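Local structure of ultraspiracle (Drosophila melanogaster, 1HG4) at residues Val166-Arg170 and Leu171-Arg175; Arg256-Glu259 and Glu260-Glu264. The protein probably acts as a ligand-regulated transcription factor of the nuclear hormone receptor family, its ligand-binding domain here locked in an inactive conformation with a phospholipid bound. All coordinates share one frame; numbering follows the deposited sequence.

Interaction 1: residues Val166-Arg170 and Leu171-Arg175; sequences VKMKR and LNLDR
Met-168 and Leu-173 meet side by side, both side chains pointing the same way. The Leu-173 methyl CD2 lies 3.7 Å from Met-168 CG and equally far from SD, so that one methyl sits beside the methionine chain from CB to CE. In Leu-173, chi1 (-173°) sets CG anti to the backbone N, and the second torsion then puts CD2, not CD1, against Met-168. The backbone brings the pair together: Leu-173 N donates to Met-168 O at 3.0 Å in an almost straight bond (176°), and Asn-172 N reaches Lys-169 O at 2.9 Å, approaching from above the carbonyl plane. These two bonds, with a positive phi of 68° at Asn-172, define a Schellman motif, and Met-168 with Leu-173 is the apolar pair that commonly accompanies it. Leu-171 N still hydrogen-bonds to Lys-167 O (3.0 Å), continuing the helical pattern up to the turn. Beyond it, Asp-174 is the N-cap of helix 175-186, with OD1 accepting from Glu-177 N and OD2 hydrogen-bonded to His-214 NE2. The turn thus links helix 154-171 to helix 175-186, while Leu-171 and Leu-173 pack on Leu-229 of helix 225-250 and Met-168 touches Ile-102.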
ATOM      1  N   VAL A 166       2.392   0.271  34.809  1.00 29.15           N
ATOM      2  CA  VAL A 166       1.698   1.363  35.481  1.00 30.60           C
ATOM      3  C   VAL A 166       0.789   2.136  34.537  1.00 30.95           C
ATOM      4  O   VAL A 166      -0.390   2.315  34.824  1.00 31.55           O
ATOM      5  CB  VAL A 166       2.711   2.345  36.162  1.00 30.85           C
ATOM      6  CG1 VAL A 166       2.005   3.602  36.660  1.00 29.10           C
ATOM      7  CG2 VAL A 166       3.389   1.647  37.331  1.00 28.25           C
ATOM      8  N   LYS A 167       1.326   2.577  33.406  1.00 32.17           N
ATOM      9  CA  LYS A 167       0.527   3.336  32.455  1.00 33.65           C
ATOM     10  C   LYS A 167      -0.622   2.526  31.863  1.00 33.50           C
ATOM     11  O   LYS A 167      -1.686   3.078  31.594  1.00 33.08           O
ATOM     12  CB  LYS A 167       1.427   3.926  31.365  1.00 35.20           C
ATOM     13  CG  LYS A 167       2.369   4.995  31.919  1.00 36.62           C
ATOM     14  CD  LYS A 167       3.150   5.707  30.831  1.00 40.73           C
ATOM     15  CE  LYS A 167       4.003   6.819  31.417  1.00 40.85           C
ATOM     16  NZ  LYS A 167       4.762   7.526  30.347  1.00 45.38           N
ATOM     17  N   MET A 168      -0.427   1.224  31.675  1.00 33.63           N
ATOM     18  CA  MET A 168      -1.501   0.391  31.141  1.00 34.47           C
ATOM     19  C   MET A 168      -2.629   0.353  32.175  1.00 35.38           C
ATOM     20  O   MET A 168      -3.801   0.538  31.845  1.00 33.99           O
ATOM     21  CB  MET A 168      -1.010  -1.030  30.861  1.00 33.47           C
ATOM     22  CG  MET A 168      -0.019  -1.133  29.718  1.00 34.75           C
ATOM     23  SD  MET A 168       0.588  -2.801  29.491  1.00 34.72           S
ATOM     24  CE  MET A 168       1.414  -2.653  27.916  1.00 37.01           C
ATOM     25  N   LYS A 169      -2.263   0.111  33.429  1.00 36.64           N
ATOM     26  CA  LYS A 169      -3.233   0.068  34.519  1.00 39.30           C
ATOM     27  C   LYS A 169      -3.953   1.412  34.582  1.00 38.76           C
ATOM     28  O   LYS A 169      -5.172   1.476  34.615  1.00 38.41           O
ATOM     29  CB  LYS A 169      -2.530  -0.198  35.855  1.00 40.26           C
ATOM     30  CG  LYS A 169      -3.478  -0.240  37.045  1.00 42.31           C
ATOM     31  CD  LYS A 169      -2.724  -0.400  38.347  1.00 45.01           C
ATOM     32  CE  LYS A 169      -3.662  -0.417  39.549  1.00 46.64           C
ATOM     33  NZ  LYS A 169      -4.601  -1.577  39.521  1.00 48.88           N
ATOM     34  N   ARG A 170      -3.173   2.481  34.598  1.00 39.61           N
ATOM     35  CA  ARG A 170      -3.706   3.828  34.637  1.00 41.82           C
ATOM     36  C   ARG A 170      -4.718   4.061  33.505  1.00 40.71           C
ATOM     37  O   ARG A 170      -5.664   4.827  33.667  1.00 41.55           O
ATOM     38  CB  ARG A 170      -2.540   4.819  34.538  1.00 45.24           C
ATOM     39  CG  ARG A 170      -2.922   6.288  34.458  1.00 50.97           C
ATOM     40  CD  ARG A 170      -1.666   7.157  34.363  1.00 55.34           C
ATOM     41  NE  ARG A 170      -1.928   8.455  33.739  1.00 59.74           N
ATOM     42  CZ  ARG A 170      -0.978   9.296  33.333  1.00 61.18           C
ATOM     43  NH1 ARG A 170       0.303   8.974  33.490  1.00 61.81           N
ATOM     44  NH2 ARG A 170      -1.310  10.451  32.761  1.00 61.18           N
ATOM     45  N   LEU A 171      -4.525   3.390  32.369  1.00 39.25           N
ATOM     46  CA  LEU A 171      -5.418   3.540  31.214  1.00 37.92           C
ATOM     47  C   LEU A 171      -6.583   2.564  31.208  1.00 36.92           C
ATOM     48  O   LEU A 171      -7.498   2.698  30.402  1.00 36.63           O
ATOM     49  CB  LEU A 171      -4.635   3.360  29.906  1.00 37.09           C
ATOM     50  CG  LEU A 171      -3.758   4.513  29.420  1.00 37.32           C
ATOM     51  CD1 LEU A 171      -2.847   4.035  28.292  1.00 36.51           C
ATOM     52  CD2 LEU A 171      -4.651   5.648  28.954  1.00 36.77           C
ATOM     53  N   ASN A 172      -6.550   1.585  32.106  1.00 36.97           N
ATOM     54  CA  ASN A 172      -7.591   0.563  32.170  1.00 35.60           C
ATOM     55  C   ASN A 172      -7.498  -0.297  30.910  1.00 34.98           C
ATOM     56  O   ASN A 172      -8.514  -0.697  30.340  1.00 34.27           O
ATOM     57  CB  ASN A 172      -8.987   1.192  32.247  1.00 39.14           C
ATOM     58  CG  ASN A 172      -9.180   2.059  33.481  1.00 42.42           C
ATOM     59  OD1 ASN A 172      -8.990   1.607  34.617  1.00 43.13           O
ATOM     60  ND2 ASN A 172      -9.571   3.316  33.263  1.00 43.76           N
ATOM     61  N   LEU A 173      -6.274  -0.573  30.473  1.00 33.50           N
ATOM     62  CA  LEU A 173      -6.063  -1.385  29.285  1.00 33.43           C
ATOM     63  C   LEU A 173      -6.720  -2.745  29.486  1.00 32.16           C
ATOM     64  O   LEU A 173      -6.560  -3.361  30.529  1.00 31.13           O
ATOM     65  CB  LEU A 173      -4.562  -1.570  29.023  1.00 33.59           C
ATOM     66  CG  LEU A 173      -4.171  -2.258  27.716  1.00 35.05           C
ATOM     67  CD1 LEU A 173      -4.419  -1.306  26.545  1.00 34.85           C
ATOM     68  CD2 LEU A 173      -2.701  -2.662  27.762  1.00 35.13           C
ATOM     69  N   ASP A 174      -7.472  -3.214  28.495  1.00 32.19           N
ATOM     70  CA  ASP A 174      -8.106  -4.512  28.621  1.00 32.09           C
ATOM     71  C   ASP A 174      -7.423  -5.539  27.725  1.00 31.42           C
ATOM     72  O   ASP A 174      -6.567  -5.191  26.905  1.00 31.66           O
ATOM     73  CB  ASP A 174      -9.610  -4.415  28.319  1.00 34.14           C
ATOM     74  CG  ASP A 174      -9.907  -3.995  26.891  1.00 37.08           C
ATOM     75  OD1 ASP A 174      -9.216  -4.461  25.961  1.00 39.36           O
ATOM     76  OD2 ASP A 174     -10.858  -3.203  26.692  1.00 39.41           O
ATOM     77  N   ARG A 175      -7.814  -6.798  27.888  1.00 30.09           N
ATOM     78  CA  ARG A 175      -7.231  -7.891  27.127  1.00 32.15           C
ATOM     79  C   ARG A 175      -7.390  -7.730  25.619  1.00 31.71           C
ATOM     80  O   ARG A 175      -6.519  -8.148  24.849  1.00 31.46           O
ATOM     81  CB  ARG A 175      -7.838  -9.232  27.568  1.00 33.67           C
ATOM     82  CG  ARG A 175      -7.212 -10.432  26.872  1.00 36.70           C
ATOM     83  CD  ARG A 175      -5.774 -10.648  27.331  1.00 39.55           C
ATOM     84  NE  ARG A 175      -4.979 -11.371  26.344  1.00 43.45           N
ATOM     85  CZ  ARG A 175      -5.289 -12.568  25.857  1.00 46.34           C
ATOM     86  NH1 ARG A 175      -6.386 -13.193  26.262  1.00 48.64           N
ATOM     87  NH2 ARG A 175      -4.502 -13.144  24.959  1.00 48.48           N
TER

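Interaction 2: residues Arg256-Glu259 and Glu260-Glu264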
ATOM      1  N   ARG A 256      23.466 -20.780  17.033  1.00 45.02           N
ATOM      2  CA  ARG A 256      22.649 -20.829  15.826  1.00 44.01           C
ATOM      3  C   ARG A 256      21.806 -19.557  15.735  1.00 43.40           C
ATOM      4  O   ARG A 256      21.191 -19.133  16.716  1.00 43.31           O
ATOM      5  CB  ARG A 256      21.735 -22.050  15.844  1.00 43.01           C
ATOM      6  CG  ARG A 256      21.418 -22.564  14.468  1.00 45.55           C
ATOM      7  CD  ARG A 256      21.797 -24.013  14.362  1.00 46.00           C
ATOM      8  NE  ARG A 256      20.713 -24.901  14.765  1.00 46.24           N
ATOM      9  CZ  ARG A 256      19.659 -25.173  14.002  1.00 45.45           C
ATOM     10  NH1 ARG A 256      19.552 -24.623  12.799  1.00 42.50           N
ATOM     11  NH2 ARG A 256      18.714 -26.000  14.441  1.00 45.25           N
ATOM     12  N   PRO A 257      21.781 -18.920  14.555  1.00 43.23           N
ATOM     13  CA  PRO A 257      20.998 -17.691  14.376  1.00 41.54           C
ATOM     14  C   PRO A 257      19.503 -17.962  14.516  1.00 40.25           C
ATOM     15  O   PRO A 257      18.974 -18.911  13.933  1.00 38.78           O
ATOM     16  CB  PRO A 257      21.382 -17.241  12.973  1.00 42.29           C
ATOM     17  CG  PRO A 257      21.639 -18.545  12.270  1.00 43.92           C
ATOM     18  CD  PRO A 257      22.427 -19.323  13.293  1.00 42.94           C
ATOM     19  N   LEU A 258      18.840 -17.118  15.299  1.00 38.96           N
ATOM     20  CA  LEU A 258      17.412 -17.242  15.569  1.00 37.98           C
ATOM     21  C   LEU A 258      16.605 -17.436  14.291  1.00 38.39           C
ATOM     22  O   LEU A 258      15.631 -18.192  14.277  1.00 37.59           O
ATOM     23  CB  LEU A 258      16.927 -16.005  16.335  1.00 36.74           C
ATOM     24  CG  LEU A 258      15.503 -15.943  16.908  1.00 36.14           C
ATOM     25  CD1 LEU A 258      15.236 -17.099  17.862  1.00 34.51           C
ATOM     26  CD2 LEU A 258      15.332 -14.609  17.626  1.00 35.49           C
ATOM     27  N   GLU A 259      17.010 -16.759  13.218  1.00 39.25           N
ATOM     28  CA  GLU A 259      16.317 -16.892  11.934  1.00 40.92           C
ATOM     29  C   GLU A 259      16.118 -18.367  11.583  1.00 40.37           C
ATOM     30  O   GLU A 259      15.024 -18.779  11.189  1.00 40.53           O
ATOM     31  CB  GLU A 259      17.112 -16.238  10.802  1.00 42.28           C
ATOM     32  CG  GLU A 259      17.145 -14.724  10.803  1.00 44.09           C
ATOM     33  CD  GLU A 259      17.959 -14.156  11.944  1.00 47.76           C
ATOM     34  OE1 GLU A 259      18.973 -14.789  12.336  1.00 46.76           O
ATOM     35  OE2 GLU A 259      17.593 -13.066  12.440  1.00 49.52           O
ATOM     36  N   GLU A 260      17.184 -19.154  11.729  1.00 38.57           N
ATOM     37  CA  GLU A 260      17.129 -20.576  11.421  1.00 37.36           C
ATOM     38  C   GLU A 260      16.132 -21.311  12.297  1.00 35.68           C
ATOM     39  O   GLU A 260      15.359 -22.131  11.811  1.00 35.44           O
ATOM     40  CB  GLU A 260      18.507 -21.210  11.581  1.00 38.72           C
ATOM     41  CG  GLU A 260      19.452 -20.975  10.418  1.00 41.47           C
ATOM     42  CD  GLU A 260      20.824 -21.582  10.664  1.00 44.36           C
ATOM     43  OE1 GLU A 260      20.886 -22.750  11.122  1.00 45.29           O
ATOM     44  OE2 GLU A 260      21.837 -20.894  10.398  1.00 43.89           O
ATOM     45  N   LEU A 261      16.148 -21.015  13.590  1.00 33.52           N
ATOM     46  CA  LEU A 261      15.250 -21.680  14.520  1.00 31.99           C
ATOM     47  C   LEU A 261      13.790 -21.403  14.167  1.00 30.69           C
ATOM     48  O   LEU A 261      12.951 -22.300  14.236  1.00 30.20           O
ATOM     49  CB  LEU A 261      15.565 -21.241  15.955  1.00 33.31           C
ATOM     50  CG  LEU A 261      16.927 -21.654  16.554  1.00 33.09           C
ATOM     51  CD1 LEU A 261      18.067 -21.180  15.677  1.00 34.36           C
ATOM     52  CD2 LEU A 261      17.082 -21.045  17.931  1.00 33.16           C
ATOM     53  N   PHE A 262      13.491 -20.166  13.781  1.00 28.59           N
ATOM     54  CA  PHE A 262      12.135 -19.788  13.395  1.00 28.84           C
ATOM     55  C   PHE A 262      11.740 -20.512  12.111  1.00 29.40           C
ATOM     56  O   PHE A 262      10.649 -21.079  11.992  1.00 30.16           O
ATOM     57  CB  PHE A 262      12.043 -18.273  13.150  1.00 28.60           C
ATOM     58  CG  PHE A 262      11.939 -17.446  14.401  1.00 25.82           C
ATOM     59  CD1 PHE A 262      11.319 -17.949  15.541  1.00 24.32           C
ATOM     60  CD2 PHE A 262      12.428 -16.139  14.417  1.00 26.16           C
ATOM     61  CE1 PHE A 262      11.182 -17.162  16.690  1.00 27.24           C
ATOM     62  CE2 PHE A 262      12.301 -15.330  15.561  1.00 26.90           C
ATOM     63  CZ  PHE A 262      11.675 -15.844  16.703  1.00 26.70           C
ATOM     64  N   LEU A 263      12.640 -20.482  11.142  1.00 30.73           N
ATOM     65  CA  LEU A 263      12.410 -21.122   9.853  1.00 32.03           C
ATOM     66  C   LEU A 263      12.107 -22.603  10.020  1.00 32.60           C
ATOM     67  O   LEU A 263      11.215 -23.145   9.362  1.00 32.64           O
ATOM     68  CB  LEU A 263      13.646 -20.965   8.967  1.00 32.49           C
ATOM     69  CG  LEU A 263      13.442 -20.699   7.480  1.00 34.99           C
ATOM     70  CD1 LEU A 263      14.792 -20.781   6.785  1.00 35.97           C
ATOM     71  CD2 LEU A 263      12.473 -21.695   6.882  1.00 36.78           C
ATOM     72  N   GLU A 264      12.852 -23.254  10.907  1.00 32.52           N
ATOM     73  CA  GLU A 264      12.676 -24.676  11.135  1.00 32.87           C
ATOM     74  C   GLU A 264      11.351 -25.021  11.792  1.00 31.80           C
ATOM     75  O   GLU A 264      10.728 -26.024  11.428  1.00 31.71           O
ATOM     76  CB  GLU A 264      13.857 -25.218  11.946  1.00 36.93           C
ATOM     77  CG  GLU A 264      15.213 -24.861  11.311  1.00 42.17           C
ATOM     78  CD  GLU A 264      16.405 -25.517  11.995  1.00 45.16           C
ATOM     79  OE1 GLU A 264      16.420 -25.574  13.251  1.00 47.31           O
ATOM     80  OE2 GLU A 264      17.330 -25.959  11.268  1.00 45.63           O
TER
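A salt-bridge network ties Arg-256, just before the N-cap, to Glu-260 and Glu-264 of helix 258-266, which by its place and sequence corresponds to the C-terminal activation helix (helix 12, AF-2) of nuclear receptors. Arg-256 bends at chi2 and chi3 and presents its guanidinium edge to both acids. Its NH1 donates to Glu-260 OE1 (2.8 Å), on the anti side of that carboxylate, and to Glu-264 OE2 (3.0 Å), which it meets from above the carboxylate plane. Arg-256 NH2 completes an end-on grip at Glu-264 OE1 (2.6 Å, syn side), although the guanidinium and carboxylate planes stand 62° apart. Pro-257, at the N-cap, accepts from Glu-260 N through its carbonyl O (2.8 Å). On another side of the helix, Leu-258 lays CG over one face of the Phe-262 ring, 4.0 Å from the centroid and 30° off the normal, a CH-pi contact. Leu-258 also packs on Trp-89 and Phe-262 on Leu-85, both of helix 78-100, and Glu-259 OE2 forms a salt bridge with Lys-86 NZ. The helix therefore divides its chemistry: apolar side chains pack inward, while one arginine serves two carboxylates and would offset their mutual repulsion. Glu-259 and Glu-260, in the first turn, may also be favoured by the helix dipole.

In the fold
The two contacts come in series along the chain and lie on opposite sides of its centre, their own centres 34 Å apart and their nearest atoms about 18 Å apart, without touching. Interaction 1 closes helix 154-171 and leads into helix 175-186; interaction 2 starts the terminal helix 258-266. The rest of helix 175-186, then helices 197-218 and 225-250, lie between them in sequence. Interaction 1 thus belongs to the helical framework of the ligand-binding domain, whereas interaction 2 belongs to a segment packed on helix 78-100. In relatives, that helix contributes to the coactivator groove, so its coverage by 258-266 is consistent with a receptor locked in an inactive conformation.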